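Local coordinates for legionella ubiquitin-specific protease A domain-containing protein (Legionella pneumophila subsp. pneumophila, PDB 5DGG) that is of unknown biochemical function but forms the central domain of a longer Legionella protein, probably of the ubiquitin-specific protease A (LupA) type, at residues 80-86 against 114-120; 45-49 against 68-72; 21-27 against 52-58. All blocks are in the same frame, centred on the assembly; numbering follows the deposited sequence. Where two conformers were deposited one is given.

Contact 1 (80-86 against 114-120)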
loop_
_atom_site.group_PDB
_atom_site.type_symbol
_atom_site.label_atom_id
_atom_site.label_comp_id
_atom_site.label_asym_id
_atom_site.label_seq_id
_atom_site.Cartn_x
_atom_site.Cartn_y
_atom_site.Cartn_z
ATOM N N ALA A 80 15.778 -6.869 12.093
ATOM C CA ALA A 80 15.398 -6.528 10.712
ATOM C C ALA A 80 13.903 -6.149 10.501
ATOM O O ALA A 80 13.037 -6.521 11.263
ATOM C CB ALA A 80 15.835 -7.624 9.740
ATOM N N TYR A 81 13.668 -5.366 9.449
ATOM C CA TYR A 81 12.404 -4.852 9.057
ATOM C C TYR A 81 11.827 -5.819 8.014
ATOM O O TYR A 81 12.558 -6.213 7.096
ATOM C CB TYR A 81 12.624 -3.519 8.377
ATOM C CG TYR A 81 13.315 -2.441 9.236
ATOM C CD1 TYR A 81 12.570 -1.508 9.930
ATOM C CD2 TYR A 81 14.687 -2.349 9.308
ATOM C CE1 TYR A 81 13.167 -0.534 10.734
ATOM C CE2 TYR A 81 15.301 -1.355 10.099
ATOM C CZ TYR A 81 14.516 -0.458 10.822
ATOM O OH TYR A 81 15.130 0.504 11.603
ATOM N N ASP A 82 10.548 -6.178 8.146
ATOM C CA ASP A 82 9.829 -6.951 7.151
ATOM C C ASP A 82 9.260 -6.018 6.148
ATOM O O ASP A 82 8.585 -5.047 6.507
ATOM C CB ASP A 82 8.683 -7.776 7.795
ATOM C CG ASP A 82 9.093 -9.164 8.199
ATOM O OD1 ASP A 82 10.313 -9.399 8.413
ATOM O OD2 ASP A 82 8.167 -10.044 8.297
ATOM N N LEU A 83 9.494 -6.285 4.877
ATOM C CA LEU A 83 9.011 -5.453 3.833
ATOM C C LEU A 83 8.153 -6.286 2.840
ATOM O O LEU A 83 8.685 -7.128 2.085
ATOM C CB LEU A 83 10.224 -4.886 3.128
ATOM C CG LEU A 83 9.954 -3.942 2.013
ATOM C CD1 LEU A 83 9.315 -2.669 2.578
ATOM C CD2 LEU A 83 11.234 -3.695 1.207
ATOM N N GLU A 84 6.855 -6.112 2.886
ATOM C CA GLU A 84 5.960 -6.824 1.965
ATOM C C GLU A 84 5.676 -5.948 0.759
ATOM O O GLU A 84 5.268 -4.785 0.911
ATOM C CB GLU A 84 4.643 -7.177 2.648
ATOM C CG GLU A 84 3.618 -7.742 1.692
ATOM C CD GLU A 84 2.272 -8.124 2.314
ATOM O OE1 GLU A 84 2.121 -8.019 3.560
ATOM O OE2 GLU A 84 1.340 -8.472 1.532
ATOM N N LEU A 85 5.907 -6.489 -0.421
ATOM C CA LEU A 85 5.659 -5.818 -1.677
ATOM C C LEU A 85 4.531 -6.479 -2.419
ATOM O O LEU A 85 4.663 -7.619 -2.845
ATOM C CB LEU A 85 6.942 -5.832 -2.518
ATOM C CG LEU A 85 8.202 -5.252 -1.861
ATOM C CD1 LEU A 85 9.457 -5.323 -2.768
ATOM C CD2 LEU A 85 7.981 -3.843 -1.396
ATOM N N PHE A 86 3.378 -5.799 -2.498
ATOM C CA PHE A 86 2.105 -6.353 -3.005
ATOM C C PHE A 86 1.839 -5.849 -4.424
ATOM O O PHE A 86 1.845 -4.658 -4.676
ATOM C CB PHE A 86 0.945 -5.942 -2.087
ATOM C CG PHE A 86 -0.418 -6.222 -2.632
ATOM C CD1 PHE A 86 -0.959 -7.486 -2.555
ATOM C CD2 PHE A 86 -1.154 -5.206 -3.235
ATOM C CE1 PHE A 86 -2.232 -7.736 -3.042
ATOM C CE2 PHE A 86 -2.418 -5.444 -3.702
ATOM C CZ PHE A 86 -2.967 -6.719 -3.594
ATOM N N LEU A 114 19.344 -5.386 6.647
ATOM C CA LEU A 114 18.324 -5.358 7.681
ATOM C C LEU A 114 16.925 -5.371 7.094
ATOM O O LEU A 114 15.992 -4.955 7.776
ATOM C CB LEU A 114 18.445 -4.097 8.545
ATOM C CG LEU A 114 19.671 -4.019 9.446
ATOM C CD1 LEU A 114 19.646 -2.705 10.205
ATOM C CD2 LEU A 114 19.702 -5.207 10.398
ATOM N N VAL A 115 16.769 -5.837 5.859
ATOM C CA VAL A 115 15.456 -5.813 5.209
ATOM C C VAL A 115 15.096 -7.241 4.762
ATOM O O VAL A 115 15.907 -7.930 4.089
ATOM C CB VAL A 115 15.488 -4.811 4.048
ATOM C CG1 VAL A 115 14.175 -4.737 3.285
ATOM C CG2 VAL A 115 15.842 -3.424 4.579
ATOM N N ASN A 116 13.924 -7.708 5.163
ATOM C CA ASN A 116 13.402 -9.021 4.713
ATOM C C ASN A 116 12.319 -8.832 3.696
ATOM O O ASN A 116 11.205 -8.485 4.063
ATOM C CB ASN A 116 12.828 -9.760 5.906
ATOM C CG ASN A 116 13.810 -9.875 7.048
ATOM O OD1 ASN A 116 14.975 -10.170 6.828
ATOM N ND2 ASN A 116 13.318 -9.734 8.300
ATOM N N ILE A 117 12.620 -8.984 2.415
ATOM C CA ILE A 117 11.649 -8.757 1.369
ATOM C C ILE A 117 10.761 -9.970 1.153
ATOM O O ILE A 117 11.256 -11.123 1.142
ATOM C CB ILE A 117 12.352 -8.450 0.026
ATOM C CG1 ILE A 117 13.070 -7.129 0.158
ATOM C CG2 ILE A 117 11.368 -8.396 -1.131
ATOM C CD1 ILE A 117 13.707 -6.691 -1.144
ATOM N N ARG A 118 9.478 -9.731 0.927
ATOM C CA ARG A 118 8.626 -10.790 0.371
ATOM C C ARG A 118 7.622 -10.228 -0.592
ATOM O O ARG A 118 7.138 -9.097 -0.391
ATOM C CB ARG A 118 7.966 -11.557 1.478
ATOM C CG ARG A 118 6.734 -10.956 2.034
ATOM C CD ARG A 118 6.315 -11.736 3.269
ATOM N NE ARG A 118 5.076 -12.398 3.025
ATOM C CZ ARG A 118 3.905 -11.979 3.474
ATOM N NH1 ARG A 118 2.855 -12.704 3.190
ATOM N NH2 ARG A 118 3.789 -10.894 4.236
ATOM N N HIS A 119 7.384 -10.951 -1.690
ATOM C CA HIS A 119 6.445 -10.500 -2.719
ATOM C C HIS A 119 5.091 -11.114 -2.452
ATOM O O HIS A 119 5.037 -12.291 -2.124
ATOM C CB HIS A 119 6.911 -10.952 -4.088
ATOM C CG HIS A 119 8.171 -10.302 -4.529
ATOM N ND1 HIS A 119 8.978 -10.830 -5.508
ATOM C CD2 HIS A 119 8.804 -9.186 -4.081
ATOM C CE1 HIS A 119 10.026 -10.045 -5.694
ATOM N NE2 HIS A 119 9.959 -9.048 -4.822
ATOM N N THR A 120 4.008 -10.356 -2.597
ATOM C CA THR A 120 2.664 -10.913 -2.428
ATOM C C THR A 120 1.733 -10.451 -3.536
ATOM O O THR A 120 1.996 -9.490 -4.246
ATOM C CB THR A 120 2.020 -10.505 -1.083
ATOM O OG1 THR A 120 1.982 -9.094 -1.041
ATOM C CG2 THR A 120 2.813 -11.033 0.111
#
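E84 reaches across to R118 and T120 of the neighbouring strand, from the face of the sheet that also carries D82, N116 and F86. Its CB lies near R118 NH2. CG stands anti to the backbone N (chi1 172°), and the extended chain carries it across the T120 side chain, roughly at a right angle, CG 3.5 Å from T120 OG1. At the tip the carboxylate divides its work: OE2 takes the T120 hydroxyl on its anti lone pair, OG1 to OE2 2.7 Å, while OE1 makes a long salt bridge to R118 NH2 at 3.4 Å, with carboxylate and guanidinium planes 50° apart. Y139 and K143 of helix 132-146 also bind OE2 and OE1 respectively, so each oxygen has two partners. Further along this face, N116 ND2 donates to D82 OD1 (3.0 Å), the acceptor lying in the amide plane of N116 although carboxylate and amide are almost perpendicular. The opposite face is mostly apolar: L83 CD2 touches V115 CG1 at 3.7 Å and lies beside I117 CG1, under helix 98-108, though H119 there bonds to D98 through NE2. Six backbone hydrogen bonds (L83 N to N116 O, 2.9 Å) hold strands 81-86 and 115-120 in register, their axes inclined by 25°. With helix 98-108 between them in sequence, they form a parallel beta-alpha-beta unit, 115-120 at an edge of the mixed sheet.

Contact 2 (45-49 against 68-72)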
loop_
_atom_site.group_PDB
_atom_site.type_symbol
_atom_site.label_atom_id
_atom_site.label_comp_id
_atom_site.label_asym_id
_atom_site.label_seq_id
_atom_site.Cartn_x
_atom_site.Cartn_y
_atom_site.Cartn_z
ATOM N N SER A 45 12.122 9.643 9.597
ATOM C CA SER A 45 11.615 9.964 10.907
ATOM C C SER A 45 10.712 8.857 11.486
ATOM O O SER A 45 10.819 8.515 12.653
ATOM C CB SER A 45 10.871 11.272 10.874
ATOM O OG SER A 45 10.276 11.421 12.123
ATOM N N ASP A 46 9.833 8.304 10.662
ATOM C CA ASP A 46 8.928 7.221 11.061
ATOM C C ASP A 46 9.674 5.897 11.249
ATOM O O ASP A 46 9.424 5.179 12.214
ATOM C CB ASP A 46 7.849 7.050 10.000
ATOM C CG ASP A 46 6.877 8.211 9.961
ATOM O OD1 ASP A 46 6.742 8.938 10.971
ATOM O OD2 ASP A 46 6.235 8.359 8.923
ATOM N N VAL A 47 10.609 5.592 10.354
ATOM C CA VAL A 47 11.422 4.406 10.490
ATOM C C VAL A 47 12.088 4.341 11.845
ATOM O O VAL A 47 12.123 3.285 12.441
ATOM C CB VAL A 47 12.428 4.272 9.354
ATOM C CG1 VAL A 47 13.535 3.296 9.698
ATOM C CG2 VAL A 47 11.680 3.810 8.115
ATOM N N PHE A 48 12.575 5.479 12.324
ATOM C CA PHE A 48 13.357 5.518 13.530
ATOM C C PHE A 48 12.568 6.018 14.722
ATOM O O PHE A 48 13.146 6.283 15.790
ATOM C CB PHE A 48 14.675 6.308 13.302
ATOM C CG PHE A 48 15.614 5.620 12.373
ATOM C CD1 PHE A 48 16.246 4.455 12.753
ATOM C CD2 PHE A 48 15.837 6.110 11.072
ATOM C CE1 PHE A 48 17.075 3.820 11.884
ATOM C CE2 PHE A 48 16.672 5.456 10.196
ATOM C CZ PHE A 48 17.315 4.319 10.615
ATOM N N ASN A 49 11.245 6.087 14.604
ATOM C CA ASN A 49 10.426 6.544 15.694
ATOM C C ASN A 49 9.853 5.335 16.428
ATOM O O ASN A 49 9.146 4.506 15.818
ATOM C CB ASN A 49 9.303 7.446 15.219
ATOM C CG ASN A 49 8.410 7.899 16.362
ATOM O OD1 ASN A 49 8.449 7.313 17.459
ATOM N ND2 ASN A 49 7.610 8.911 16.129
ATOM N N TYR A 68 4.451 -2.492 2.468
ATOM C CA TYR A 68 4.116 -2.614 3.900
ATOM C C TYR A 68 5.344 -2.982 4.697
ATOM O O TYR A 68 5.868 -4.104 4.573
ATOM C CB TYR A 68 2.960 -3.615 4.138
ATOM C CG TYR A 68 1.868 -3.359 3.177
ATOM C CD1 TYR A 68 0.904 -2.438 3.473
ATOM C CD2 TYR A 68 1.797 -4.031 1.959
ATOM C CE1 TYR A 68 -0.079 -2.131 2.577
ATOM C CE2 TYR A 68 0.826 -3.730 1.052
ATOM C CZ TYR A 68 -0.099 -2.765 1.355
ATOM O OH TYR A 68 -1.141 -2.469 0.498
ATOM N N LEU A 69 5.805 -2.030 5.504
ATOM C CA LEU A 69 6.978 -2.219 6.350
ATOM C C LEU A 69 6.544 -2.461 7.785
ATOM O O LEU A 69 5.736 -1.687 8.339
ATOM C CB LEU A 69 7.900 -0.979 6.288
ATOM C CG LEU A 69 9.208 -1.006 7.096
ATOM C CD1 LEU A 69 10.236 -1.997 6.565
ATOM C CD2 LEU A 69 9.864 0.372 7.119
ATOM N N SER A 70 7.065 -3.523 8.363
ATOM C CA SER A 70 6.824 -3.919 9.734
ATOM C C SER A 70 8.151 -3.904 10.439
ATOM O O SER A 70 9.140 -4.498 9.973
ATOM C CB SER A 70 6.249 -5.351 9.832
ATOM O OG SER A 70 5.044 -5.442 9.171
ATOM N N LYS A 71 8.205 -3.234 11.580
ATOM C CA LYS A 71 9.429 -3.197 12.407
ATOM C C LYS A 71 9.636 -4.468 13.191
ATOM O O LYS A 71 8.689 -5.284 13.352
ATOM C CB LYS A 71 9.350 -2.016 13.351
ATOM C CG LYS A 71 9.517 -0.729 12.631
ATOM C CD LYS A 71 9.736 0.389 13.615
ATOM C CE LYS A 71 9.591 1.705 12.927
ATOM N NZ LYS A 71 9.884 2.767 13.928
ATOM N N PRO A 72 10.880 -4.678 13.706
ATOM C CA PRO A 72 11.126 -5.952 14.444
ATOM C C PRO A 72 10.290 -6.138 15.731
ATOM O O PRO A 72 10.023 -5.170 16.441
ATOM C CB PRO A 72 12.637 -5.913 14.751
ATOM C CG PRO A 72 13.075 -4.498 14.531
ATOM C CD PRO A 72 12.084 -3.828 13.623
#
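K71 sends its ammonium group into the carbonyls at the C-terminal end of helix 33-47. NZ donates to D46 O at 3.0 Å, approaching in the carbonyl plane, and to V47 O at 2.7 Å, this time from above the carbonyl plane, 65° out of it, and so not on a lone pair. N49 O is also close, 2.7 Å from K71 NZ. The positive group thus lies among carbonyl oxygens at the helix end, where the dipole would probably favour it. A chain extended beyond CG gives the span needed, since the nearest CA atoms, those of V47 and K71, are still 8.1 Å apart; along it, K71 CE rests 3.0 Å from V47 O. The apolar part is one touch, V47 CG2 against L69 CD2 at 4.0 Å, less certain because it holds for one of two modelled conformers of L69.

In the next shell, D46 O is shared: it also accepts N49 N at 3.1 Å, which closes the chain round as F48 leaves helical geometry. N49 OD1 in turn binds E51 N, and V52 O adds a weak bond to K71 NZ. V47 and L69 both pack on Y81 and I55 of the sheet. A lysine ammonium bonded to main-chain carbonyls at a helix C terminus thus ties helix 33-47 to the residue following strand 65-70 in this alpha/beta fold.

Contact 3 (21-27 against 52-58)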
loop_
_atom_site.group_PDB
_atom_site.type_symbol
_atom_site.label_atom_id
_atom_site.label_comp_id
_atom_site.label_asym_id
_atom_site.label_seq_id
_atom_site.Cartn_x
_atom_site.Cartn_y
_atom_site.Cartn_z
ATOM N N ARG A 21 0.216 3.581 15.977
ATOM C CA ARG A 21 1.488 2.946 15.583
ATOM C C ARG A 21 1.551 2.560 14.081
ATOM O O ARG A 21 2.533 2.012 13.615
ATOM C CB ARG A 21 1.744 1.748 16.478
ATOM C CG ARG A 21 0.692 0.668 16.444
ATOM C CD ARG A 21 0.697 -0.124 17.776
ATOM N NE ARG A 21 2.012 -0.694 18.059
ATOM C CZ ARG A 21 2.409 -1.943 17.745
ATOM N NH1 ARG A 21 1.588 -2.834 17.188
ATOM N NH2 ARG A 21 3.640 -2.321 18.041
ATOM N N ILE A 22 0.501 2.842 13.338
ATOM C CA ILE A 22 0.454 2.554 11.910
ATOM C C ILE A 22 0.494 3.855 11.151
ATOM O O ILE A 22 -0.427 4.716 11.301
ATOM C CB ILE A 22 -0.823 1.794 11.515
ATOM C CG1 ILE A 22 -0.945 0.485 12.284
ATOM C CG2 ILE A 22 -0.883 1.541 10.000
ATOM C CD1 ILE A 22 -2.334 -0.113 12.301
ATOM N N VAL A 23 1.521 4.032 10.339
ATOM C CA VAL A 23 1.560 5.176 9.441
ATOM C C VAL A 23 1.207 4.778 8.028
ATOM O O VAL A 23 1.723 3.793 7.521
ATOM C CB VAL A 23 2.935 5.822 9.445
ATOM C CG1 VAL A 23 3.095 6.887 8.354
ATOM C CG2 VAL A 23 3.217 6.393 10.829
ATOM N N VAL A 24 0.382 5.592 7.362
ATOM C CA VAL A 24 0.080 5.408 5.977
ATOM C C VAL A 24 0.603 6.649 5.278
ATOM O O VAL A 24 0.129 7.768 5.511
ATOM C CB VAL A 24 -1.434 5.190 5.704
ATOM C CG1 VAL A 24 -1.683 4.947 4.195
ATOM C CG2 VAL A 24 -1.965 4.057 6.550
ATOM N N MET A 25 1.624 6.467 4.464
ATOM C CA MET A 25 2.223 7.588 3.746
ATOM C C MET A 25 1.413 7.954 2.513
ATOM O O MET A 25 0.630 7.158 2.021
ATOM C CB MET A 25 3.611 7.249 3.265
ATOM C CG MET A 25 4.402 6.475 4.256
ATOM S SD MET A 25 6.104 6.930 4.305
ATOM C CE MET A 25 5.702 8.295 5.395
ATOM N N ALA A 26 1.666 9.172 2.029
ATOM C CA ALA A 26 1.081 9.640 0.786
ATOM C C ALA A 26 1.607 8.850 -0.385
ATOM O O ALA A 26 2.683 8.219 -0.346
ATOM C CB ALA A 26 1.363 11.113 0.565
ATOM N N VAL A 27 0.874 8.974 -1.464
ATOM C CA VAL A 27 1.259 8.306 -2.699
ATOM C C VAL A 27 2.675 8.655 -3.172
ATOM O O VAL A 27 3.129 9.808 -3.119
ATOM C CB VAL A 27 0.268 8.556 -3.845
ATOM C CG1 VAL A 27 -1.095 7.982 -3.498
ATOM C CG2 VAL A 27 0.189 10.033 -4.188
ATOM N N VAL A 52 6.066 4.226 16.145
ATOM C CA VAL A 52 5.608 3.723 14.855
ATOM C C VAL A 52 6.091 2.302 14.699
ATOM O O VAL A 52 7.282 2.014 14.887
ATOM C CB VAL A 52 6.212 4.555 13.711
ATOM C CG1 VAL A 52 5.906 3.912 12.358
ATOM C CG2 VAL A 52 5.696 5.966 13.788
ATOM N N HIS A 53 5.166 1.400 14.384
ATOM C CA HIS A 53 5.531 0.026 14.164
ATOM C C HIS A 53 5.285 -0.465 12.729
ATOM O O HIS A 53 5.926 -1.409 12.284
ATOM C CB HIS A 53 4.778 -0.871 15.105
ATOM C CG HIS A 53 5.353 -2.227 15.134
ATOM N ND1 HIS A 53 6.477 -2.536 15.867
ATOM C CD2 HIS A 53 5.050 -3.332 14.421
ATOM C CE1 HIS A 53 6.788 -3.807 15.666
ATOM N NE2 HIS A 53 5.949 -4.302 14.772
ATOM N N TYR A 54 4.348 0.160 12.028
ATOM C CA TYR A 54 4.026 -0.215 10.663
ATOM C C TYR A 54 3.986 1.032 9.781
ATOM O O TYR A 54 3.525 2.081 10.204
ATOM C CB TYR A 54 2.688 -0.887 10.572
ATOM C CG TYR A 54 2.522 -2.064 11.438
ATOM C CD1 TYR A 54 2.952 -3.288 11.001
ATOM C CD2 TYR A 54 1.880 -1.982 12.678
ATOM C CE1 TYR A 54 2.830 -4.407 11.766
ATOM C CE2 TYR A 54 1.755 -3.131 13.486
ATOM C CZ TYR A 54 2.205 -4.343 12.981
ATOM O OH TYR A 54 2.144 -5.568 13.656
ATOM N N ILE A 55 4.486 0.905 8.547
ATOM C CA ILE A 55 4.469 1.990 7.554
ATOM C C ILE A 55 3.960 1.412 6.238
ATOM O O ILE A 55 4.533 0.456 5.766
ATOM C CB ILE A 55 5.864 2.603 7.353
ATOM C CG1 ILE A 55 6.436 3.108 8.675
ATOM C CG2 ILE A 55 5.732 3.756 6.389
ATOM C CD1 ILE A 55 7.876 3.573 8.696
ATOM N N MET A 56 2.870 1.963 5.696
ATOM C CA MET A 56 2.331 1.588 4.402
ATOM C C MET A 56 2.609 2.664 3.347
ATOM O O MET A 56 2.475 3.872 3.595
ATOM C CB MET A 56 0.825 1.418 4.437
ATOM C CG MET A 56 0.236 0.688 5.614
ATOM S SD MET A 56 -1.471 0.346 5.117
ATOM C CE MET A 56 -1.920 -0.533 6.555
ATOM N N ILE A 57 2.889 2.253 2.141
ATOM C CA ILE A 57 3.062 3.232 1.041
ATOM C C ILE A 57 2.353 2.766 -0.192
ATOM O O ILE A 57 2.642 1.687 -0.686
ATOM C CB ILE A 57 4.568 3.473 0.669
ATOM C CG1 ILE A 57 5.439 3.608 1.912
ATOM C CG2 ILE A 57 4.669 4.725 -0.224
ATOM C CD1 ILE A 57 6.920 3.885 1.640
ATOM N N PRO A 58 1.412 3.563 -0.728
ATOM C CA PRO A 58 0.919 3.211 -2.031
ATOM C C PRO A 58 1.836 3.715 -3.131
ATOM O O PRO A 58 2.169 4.884 -3.156
ATOM C CB PRO A 58 -0.452 3.876 -2.083
ATOM C CG PRO A 58 -0.340 5.047 -1.111
ATOM C CD PRO A 58 0.855 4.843 -0.247
#
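Strands 22-24 and 54-58 run parallel, their axes 4.7 Å apart and inclined by 16°, and V23 uses both its backbone N and O, V23 N to Y54 O and M56 N to V23 O, each 2.8 Å. At the entry R21 O accepts both H53 N and Y54 N, the former on a lone pair and the latter nearly in line with the carbonyl. The R21 side chain, bent at chi3 (-57°), runs beside H53 and lays its guanidinium flat on the imidazole: planes are 20° apart, centres 4.5 Å, and R21 NH2 comes over the ring face to within 3.4 Å of H53 CG. NH1 of the same group reaches Y54 CE2, but there the planes are nearly perpendicular.

On the face carrying I22, V24, Y54 and M56, I22 CG1 meets Y54 CD2 at 3.8 Å and V24 CG2 touches M56 SD; helix 132-146 covers this face through M144 and S140. On the side facing helix 33-47, M25, bent at chi2 and chi3, places CG against I55 CG2 at 3.7 Å and lies side by side with I57, beneath L43 and D46. Here the ladder is interrupted, P58 having no N-H to give, with P58 CD 3.2 Å from M25 O, and it resumes as P58 bonds to L28. Two parallel strands joined through helix 33-47 form a beta-alpha-beta crossover, with strand 22-29 at an edge of the sheet.

From the N terminus, strand 22-29 leads through helix 33-47 to strand 54-60, and contact 3 closes that loop. Contact 2 starts inside it, at the helix end, and closes later on segment 68-72, so the two cross along the chain; they also touch, through the backbone pairs L69 N to I55 O and K71 N to H53 O. Contact 1 opens after both have closed and spans helix 98-108. It touches contact 2 where strands 65-70 and 81-86 are neighbours, but does not touch contact 3, whose centre is about 14 Å from its own. Contacts 1 and 3 each form a parallel pair at one edge, antiparallel strand 65-70 lies between them, and contact 2 fixes helix 33-47 to its end.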